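Local coordinates for OTU domain-containing protein wMelOTU (Wolbachia pipientis wMel, PDB 6W9O) that probably cleaves ubiquitin from modified proteins as a cysteine deubiquitinase of the OTU family and is a likely bacterial effector, at residues Leu75-Asp78 with Cys79-Phe82; Tyr113-Asp116 with Ile117-Ser121. All coordinates share one frame; numbering follows the deposited sequence.

Interaction 1: Leu75-Asp78 with Cys79-Phe82; sequences LRND and CREF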
ATOM      1  N   LEU A  75      -8.382   1.073   6.738  1.00 16.83           N
ATOM      2  CA  LEU A  75      -7.795   0.281   5.657  1.00 16.44           C
ATOM      3  C   LEU A  75      -7.725  -1.202   6.040  1.00 16.22           C
ATOM      4  O   LEU A  75      -8.041  -2.070   5.213  1.00 15.18           O
ATOM      5  CB  LEU A  75      -6.409   0.796   5.263  1.00 14.87           C
ATOM      6  CG  LEU A  75      -6.489   2.209   4.690  1.00 16.89           C
ATOM      7  CD1 LEU A  75      -5.053   2.688   4.541  1.00 18.29           C
ATOM      8  CD2 LEU A  75      -7.170   2.223   3.302  1.00 16.87           C
ATOM      9  N   ARG A  76      -7.383  -1.510   7.306  1.00 15.33           N
ATOM     10  CA  ARG A  76      -7.449  -2.912   7.752  1.00 15.56           C
ATOM     11  C   ARG A  76      -8.880  -3.417   7.682  1.00 17.44           C
ATOM     12  O   ARG A  76      -9.132  -4.540   7.238  1.00 16.08           O
ATOM     13  CB  ARG A  76      -6.910  -3.058   9.185  1.00 15.94           C
ATOM     14  CG  ARG A  76      -5.391  -2.866   9.292  1.00 14.86           C
ATOM     15  CD  ARG A  76      -4.980  -3.017  10.756  1.00 18.28           C
ATOM     16  NE  ARG A  76      -3.513  -2.947  10.922  1.00 17.04           N
ATOM     17  CZ  ARG A  76      -2.687  -3.982  10.720  1.00 17.57           C
ATOM     18  NH1 ARG A  76      -3.145  -5.187  10.315  1.00 16.05           N
ATOM     19  NH2 ARG A  76      -1.379  -3.798  10.918  1.00 16.16           N
ATOM     20  N   ASN A  77      -9.860  -2.583   8.086  1.00 16.77           N
ATOM     21  CA  ASN A  77     -11.257  -3.026   8.020  1.00 15.48           C
ATOM     22  C   ASN A  77     -11.715  -3.285   6.577  1.00 15.30           C
ATOM     23  O   ASN A  77     -12.528  -4.189   6.343  1.00 18.17           O
ATOM     24  CB  ASN A  77     -12.152  -1.975   8.655  1.00 19.77           C
ATOM     25  CG  ASN A  77     -13.510  -2.528   8.918  1.00 29.34           C
ATOM     26  OD1 ASN A  77     -13.673  -3.420   9.790  1.00 34.04           O
ATOM     27  ND2 ASN A  77     -14.518  -2.022   8.184  1.00 34.07           N
ATOM     28  N   ASP A  78     -11.198  -2.514   5.619  1.00 16.06           N
ATOM     29  CA  ASP A  78     -11.520  -2.753   4.202  1.00 15.86           C
ATOM     30  C   ASP A  78     -11.021  -4.134   3.777  1.00 16.88           C
ATOM     31  O   ASP A  78     -11.671  -4.835   2.987  1.00 18.91           O
ATOM     32  CB  ASP A  78     -10.791  -1.729   3.313  1.00 15.18           C
ATOM     33  CG  ASP A  78     -11.315  -0.264   3.457  1.00 17.51           C
ATOM     34  OD1 ASP A  78     -12.495  -0.058   3.846  1.00 21.69           O
ATOM     35  OD2 ASP A  78     -10.482   0.627   3.159  1.00 18.18           O
ATOM     36  N   CYS A  79      -9.910  -4.571   4.370  1.00 14.33           N
ATOM     37  CA  CYS A  79      -9.385  -5.888   4.010  1.00 15.66           C
ATOM     38  C   CYS A  79     -10.193  -6.974   4.689  1.00 16.25           C
ATOM     39  O   CYS A  79     -10.499  -8.008   4.078  1.00 15.92           O
ATOM     40  CB  CYS A  79      -7.901  -5.966   4.415  1.00 15.38           C
ATOM     41  SG  CYS A  79      -6.872  -4.828   3.392  1.00 15.56           S
ATOM     42  N   ARG A  80     -10.600  -6.742   5.950  1.00 14.88           N
ATOM     43  CA  ARG A  80     -11.516  -7.668   6.602  1.00 15.36           C
ATOM     44  C   ARG A  80     -12.791  -7.826   5.791  1.00 18.35           C
ATOM     45  O   ARG A  80     -13.293  -8.937   5.604  1.00 20.04           O
ATOM     46  CB  ARG A  80     -11.874  -7.137   8.002  1.00 18.27           C
ATOM     47  CG  ARG A  80     -12.917  -7.941   8.702  1.00 23.79           C
ATOM     48  CD  ARG A  80     -13.193  -7.330  10.065  1.00 24.78           C
ATOM     49  NE  ARG A  80     -14.379  -7.903  10.671  1.00 43.89           N
ATOM     50  CZ  ARG A  80     -14.335  -8.830  11.632  1.00 60.20           C
ATOM     51  NH1 ARG A  80     -13.152  -9.264  12.093  1.00 58.24           N
ATOM     52  NH2 ARG A  80     -15.467  -9.316  12.147  1.00 59.83           N
ATOM     53  N   GLU A  81     -13.364  -6.701   5.361  1.00 17.95           N
ATOM     54  CA  GLU A  81     -14.618  -6.777   4.619  1.00 18.99           C
ATOM     55  C   GLU A  81     -14.425  -7.513   3.296  1.00 19.34           C
ATOM     56  O   GLU A  81     -15.271  -8.315   2.902  1.00 21.78           O
ATOM     57  CB  GLU A  81     -15.109  -5.343   4.362  1.00 21.57           C
ATOM     58  CG  GLU A  81     -15.613  -4.705   5.647  1.00 26.81           C
ATOM     59  CD  GLU A  81     -16.276  -3.352   5.422  1.00 39.55           C
ATOM     60  OE1 GLU A  81     -16.054  -2.720   4.367  1.00 34.69           O
ATOM     61  OE2 GLU A  81     -17.002  -2.923   6.350  1.00 44.14           O
ATOM     62  N   PHE A  82     -13.322  -7.239   2.597  1.00 19.20           N
ATOM     63  CA  PHE A  82     -13.043  -7.982   1.376  1.00 17.52           C
ATOM     64  C   PHE A  82     -13.072  -9.487   1.625  1.00 17.38           C
ATOM     65  O   PHE A  82     -13.675 -10.254   0.855  1.00 18.68           O
ATOM     66  CB  PHE A  82     -11.689  -7.518   0.825  1.00 16.55           C
ATOM     67  CG  PHE A  82     -11.304  -8.185  -0.459  1.00 15.71           C
ATOM     68  CD1 PHE A  82     -11.513  -7.548  -1.671  1.00 17.22           C
ATOM     69  CD2 PHE A  82     -10.686  -9.451  -0.439  1.00 18.02           C
ATOM     70  CE1 PHE A  82     -11.146  -8.158  -2.890  1.00 19.00           C
ATOM     71  CE2 PHE A  82     -10.282 -10.048  -1.623  1.00 17.08           C
ATOM     72  CZ  PHE A  82     -10.521  -9.425  -2.867  1.00 17.77           C
TER
HETATM   73  O   HOH W   1     -14.223  -0.759   5.700  1.00 29.53           O
HETATM   74  O   HOH W   2     -17.348  -3.465   8.740  1.00 62.21           O
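Asn77 ND2 is gripped on the flank of helix 72-84, its two hydrogens spread over three acceptors: Glu81 OE2, in a weak hydrogen bond at 3.2 Å, and two waters. This is an i to i+4 pairing one turn apart on an alpha helix of the OTU-like cysteine protease fold. With CG anti to the backbone N (chi1 -166°), the Asn77 amide stands beside its own carbonyl carbon, on the side from which Glu81 comes. The Glu81 chain, extended beyond CG, runs past Asn77 O, and its carboxylate stands 61° from the amide plane. The direct bond is bent, 122° at the hydrogen, and the two waters add further links. One water bridges Asn77 ND2 and Glu81 OE2, reaching OE2 at 2.5 Å. The other accepts from Asn77 ND2, donates to Asp78 OD1 at 2.6 Å and reaches Glu81 OE1 only weakly.

That second water also sits between like charges, since Asp78 OD1 and Glu81 OE1 are 4.5 Å apart. The repulsion is probably eased by Lys136, which forms a salt bridge with Asp78 OD1, while Tyr137 OH bonds to Asp78 OD2. The buried Asp78 thereby joins this helix to helix 126-137. On another flank Arg76 sends its guanidinium off to carbonyl oxygens of the loop after helix 105-116 and to Ser52 OG.

Underneath runs the ordinary helical ladder. Arg80 N bonds to Arg76 O at 2.9 Å, and the bond from Phe82 N to Asp78 O has the same length. Cys79 N divides its hydrogen between two carbonyls, Leu75 O and, more weakly, Arg76 O. The tightest rung belongs to the Asn77-Glu81 pair itself, Glu81 N to Asn77 O at 2.8 Å.

Interaction 2: Tyr113-Asp116 with Ile117-Ser121; sequences YTAD and IMRNS
Helix 105-116 runs out here into a type I beta turn from Asp116 to Arg119, with Ile117 N still bonded to Tyr113 O at 2.8 Å and Arg119 N bonded to Asp116 O at 3.0 Å. Between them Met118 N makes a weaker bond to Ala115 O.

Two side-chain pairings follow the backbone through this helix exit. In the first, Ile117 lies over one face of the Tyr113 ring. Its CB makes a CH-pi contact 4.1 Å from the ring centroid and 22° off the normal, displaced toward the rim. With CG1 opposite the backbone N (chi1 -165°), the longer branch follows the ring to its hydroxyl end: Ile117 CG1 lies 3.8 Å from Tyr113 CZ, and CD1 comes to 3.6 Å from Tyr113 OH. CG2 stays back near the carbonyl oxygens of Tyr113 and Thr114.

The second pairing spans the turn. Arg119 reaches back beside the helix end with its chain extended from CG to NE, and its NH1 forms a salt bridge with Asp116 OD1 at 2.9 Å. The oxygen lies in the guanidinium plane, at its edge, yet NH1 meets the carboxylate on the anti side, with the two planes 56° apart. A water donates to the same OD1 and bridges it to Ser121 OG. Arg122 takes OD2 in another salt bridge, so the carboxylate is held through both oxygens and its rotation is probably restricted.

The aromatic side faces inward: Tyr113 OH bonds to Glu129 of helix 126-137, and the ring meets Phe91 of helix 89-95 edge-to-face while also packing on Cys79 and Ala83 of helix 72-84. Arg119 is exposed and Asp116 partly so, whereas Ile117 is buried against Glu129 and Arg122.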
ATOM      1  N   TYR A 113      -8.192 -15.015   8.970  1.00 21.87           N
ATOM      2  CA  TYR A 113      -7.762 -13.736   8.392  1.00 19.33           C
ATOM      3  C   TYR A 113      -8.639 -12.591   8.869  1.00 21.19           C
ATOM      4  O   TYR A 113      -8.124 -11.514   9.193  1.00 21.32           O
ATOM      5  CB  TYR A 113      -7.829 -13.817   6.853  1.00 18.35           C
ATOM      6  CG  TYR A 113      -7.399 -12.538   6.140  1.00 16.83           C
ATOM      7  CD1 TYR A 113      -8.291 -11.479   5.922  1.00 16.57           C
ATOM      8  CD2 TYR A 113      -6.082 -12.377   5.705  1.00 17.60           C
ATOM      9  CE1 TYR A 113      -7.879 -10.312   5.284  1.00 16.55           C
ATOM     10  CE2 TYR A 113      -5.667 -11.206   5.067  1.00 17.87           C
ATOM     11  CZ  TYR A 113      -6.581 -10.184   4.845  1.00 15.59           C
ATOM     12  OH  TYR A 113      -6.176  -9.009   4.198  1.00 15.45           O
ATOM     13  N   THR A 114      -9.971 -12.780   8.889  1.00 21.72           N
ATOM     14  CA  THR A 114     -10.839 -11.654   9.240  1.00 24.00           C
ATOM     15  C   THR A 114     -10.561 -11.177  10.668  1.00 25.99           C
ATOM     16  O   THR A 114     -10.736  -9.991  10.970  1.00 28.94           O
ATOM     17  CB  THR A 114     -12.326 -12.004   9.041  1.00 27.10           C
ATOM     18  OG1 THR A 114     -12.701 -13.025   9.969  1.00 28.56           O
ATOM     19  CG2 THR A 114     -12.570 -12.549   7.644  1.00 25.35           C
ATOM     20  N   ALA A 115     -10.124 -12.077  11.547  1.00 24.47           N
ATOM     21  CA  ALA A 115      -9.711 -11.648  12.885  1.00 26.13           C
ATOM     22  C   ALA A 115      -8.301 -11.064  12.871  1.00 28.70           C
ATOM     23  O   ALA A 115      -8.059  -9.989  13.432  1.00 27.43           O
ATOM     24  CB  ALA A 115      -9.790 -12.814  13.862  1.00 28.81           C
ATOM     25  N   ASP A 116      -7.361 -11.773  12.231  1.00 21.66           N
ATOM     26  CA  ASP A 116      -5.955 -11.388  12.322  1.00 20.72           C
ATOM     27  C   ASP A 116      -5.684 -10.046  11.659  1.00 18.35           C
ATOM     28  O   ASP A 116      -4.804  -9.298  12.126  1.00 18.65           O
ATOM     29  CB  ASP A 116      -5.081 -12.453  11.668  1.00 19.56           C
ATOM     30  CG  ASP A 116      -3.602 -12.366  12.142  1.00 27.89           C
ATOM     31  OD1 ASP A 116      -3.354 -12.170  13.371  1.00 28.69           O
ATOM     32  OD2 ASP A 116      -2.695 -12.502  11.286  1.00 29.79           O
ATOM     33  N   ILE A 117      -6.383  -9.715  10.554  1.00 17.01           N
ATOM     34  CA  ILE A 117      -6.075  -8.512   9.809  1.00 16.95           C
ATOM     35  C   ILE A 117      -6.378  -7.244  10.604  1.00 16.58           C
ATOM     36  O   ILE A 117      -5.832  -6.194  10.287  1.00 16.56           O
ATOM     37  CB  ILE A 117      -6.776  -8.545   8.434  1.00 15.97           C
ATOM     38  CG1 ILE A 117      -6.183  -7.491   7.461  1.00 17.16           C
ATOM     39  CG2 ILE A 117      -8.301  -8.262   8.593  1.00 19.50           C
ATOM     40  CD1 ILE A 117      -4.707  -7.704   7.168  1.00 18.90           C
ATOM     41  N   MET A 118      -7.195  -7.342  11.647  1.00 16.83           N
ATOM     42  CA  MET A 118      -7.484  -6.177  12.468  1.00 18.32           C
ATOM     43  C   MET A 118      -6.455  -5.964  13.564  1.00 23.39           C
ATOM     44  O   MET A 118      -6.539  -4.961  14.272  1.00 24.35           O
ATOM     45  CB  MET A 118      -8.873  -6.292  13.096  1.00 21.00           C
ATOM     46  CG  MET A 118      -9.991  -6.332  12.016  1.00 20.95           C
ATOM     47  SD  MET A 118      -9.940  -4.998  10.816  1.00 22.28           S
ATOM     48  CE  MET A 118     -10.060  -3.521  11.854  1.00 24.81           C
ATOM     49  N   ARG A 119      -5.483  -6.866  13.714  1.00 20.42           N
ATOM     50  CA  ARG A 119      -4.476  -6.744  14.768  1.00 20.51           C
ATOM     51  C   ARG A 119      -3.278  -5.977  14.234  1.00 19.24           C
ATOM     52  O   ARG A 119      -2.798  -6.273  13.135  1.00 17.42           O
ATOM     53  CB  ARG A 119      -4.007  -8.139  15.206  1.00 19.42           C
ATOM     54  CG  ARG A 119      -5.131  -9.006  15.766  1.00 22.20           C
ATOM     55  CD  ARG A 119      -4.598 -10.380  16.177  1.00 24.14           C
ATOM     56  NE  ARG A 119      -5.654 -11.214  16.742  1.00 33.94           N
ATOM     57  CZ  ARG A 119      -6.050 -12.377  16.243  1.00 37.19           C
ATOM     58  NH1 ARG A 119      -5.458 -12.908  15.173  1.00 35.76           N
ATOM     59  NH2 ARG A 119      -7.039 -13.033  16.841  1.00 42.57           N
ATOM     60  N   ASN A 120      -2.786  -4.990  15.003  1.00 19.82           N
ATOM     61  CA  ASN A 120      -1.604  -4.267  14.533  1.00 19.66           C
ATOM     62  C   ASN A 120      -0.406  -5.198  14.370  1.00 20.69           C
ATOM     63  O   ASN A 120       0.493  -4.880  13.579  1.00 21.27           O
ATOM     64  CB  ASN A 120      -1.241  -3.162  15.515  1.00 22.75           C
ATOM     65  CG  ASN A 120      -2.183  -1.961  15.398  1.00 30.72           C
ATOM     66  OD1 ASN A 120      -2.727  -1.679  14.336  1.00 29.57           O
ATOM     67  ND2 ASN A 120      -2.366  -1.257  16.495  1.00 28.46           N
ATOM     68  N   SER A 121      -0.429  -6.340  15.056  1.00 20.43           N
ATOM     69  CA  SER A 121       0.647  -7.324  14.951  1.00 20.35           C
ATOM     70  C   SER A 121       0.746  -7.940  13.559  1.00 19.54           C
ATOM     71  O   SER A 121       1.824  -8.448  13.207  1.00 18.94           O
ATOM     72  CB  SER A 121       0.496  -8.443  15.987  1.00 22.23           C
ATOM     73  OG  SER A 121      -0.793  -9.054  15.916  1.00 24.44           O
TER
HETATM   74  O   HOH W   3      -1.134 -11.233  14.361  1.00 27.12           O

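Overall arrangement
Followed from the N terminus, the chain completes interaction 1 within helix 72-84, passes through helix 89-95, and reaches interaction 2 where helix 105-116 gives way to the loop leading to helix 126-137. The two come in series, neither crossing nor enclosing the other, and each closes a local span: contacts one turn apart within the roughly two turns of 75-82, a helix exit and beta turn in 113-121. Their centres lie 10 Å apart, and they touch directly, Arg76 NH1 probably bonding to Ile117 O at 2.9 Å. Helix 126-137 packs against both, tying together this helical side of the OTU fold.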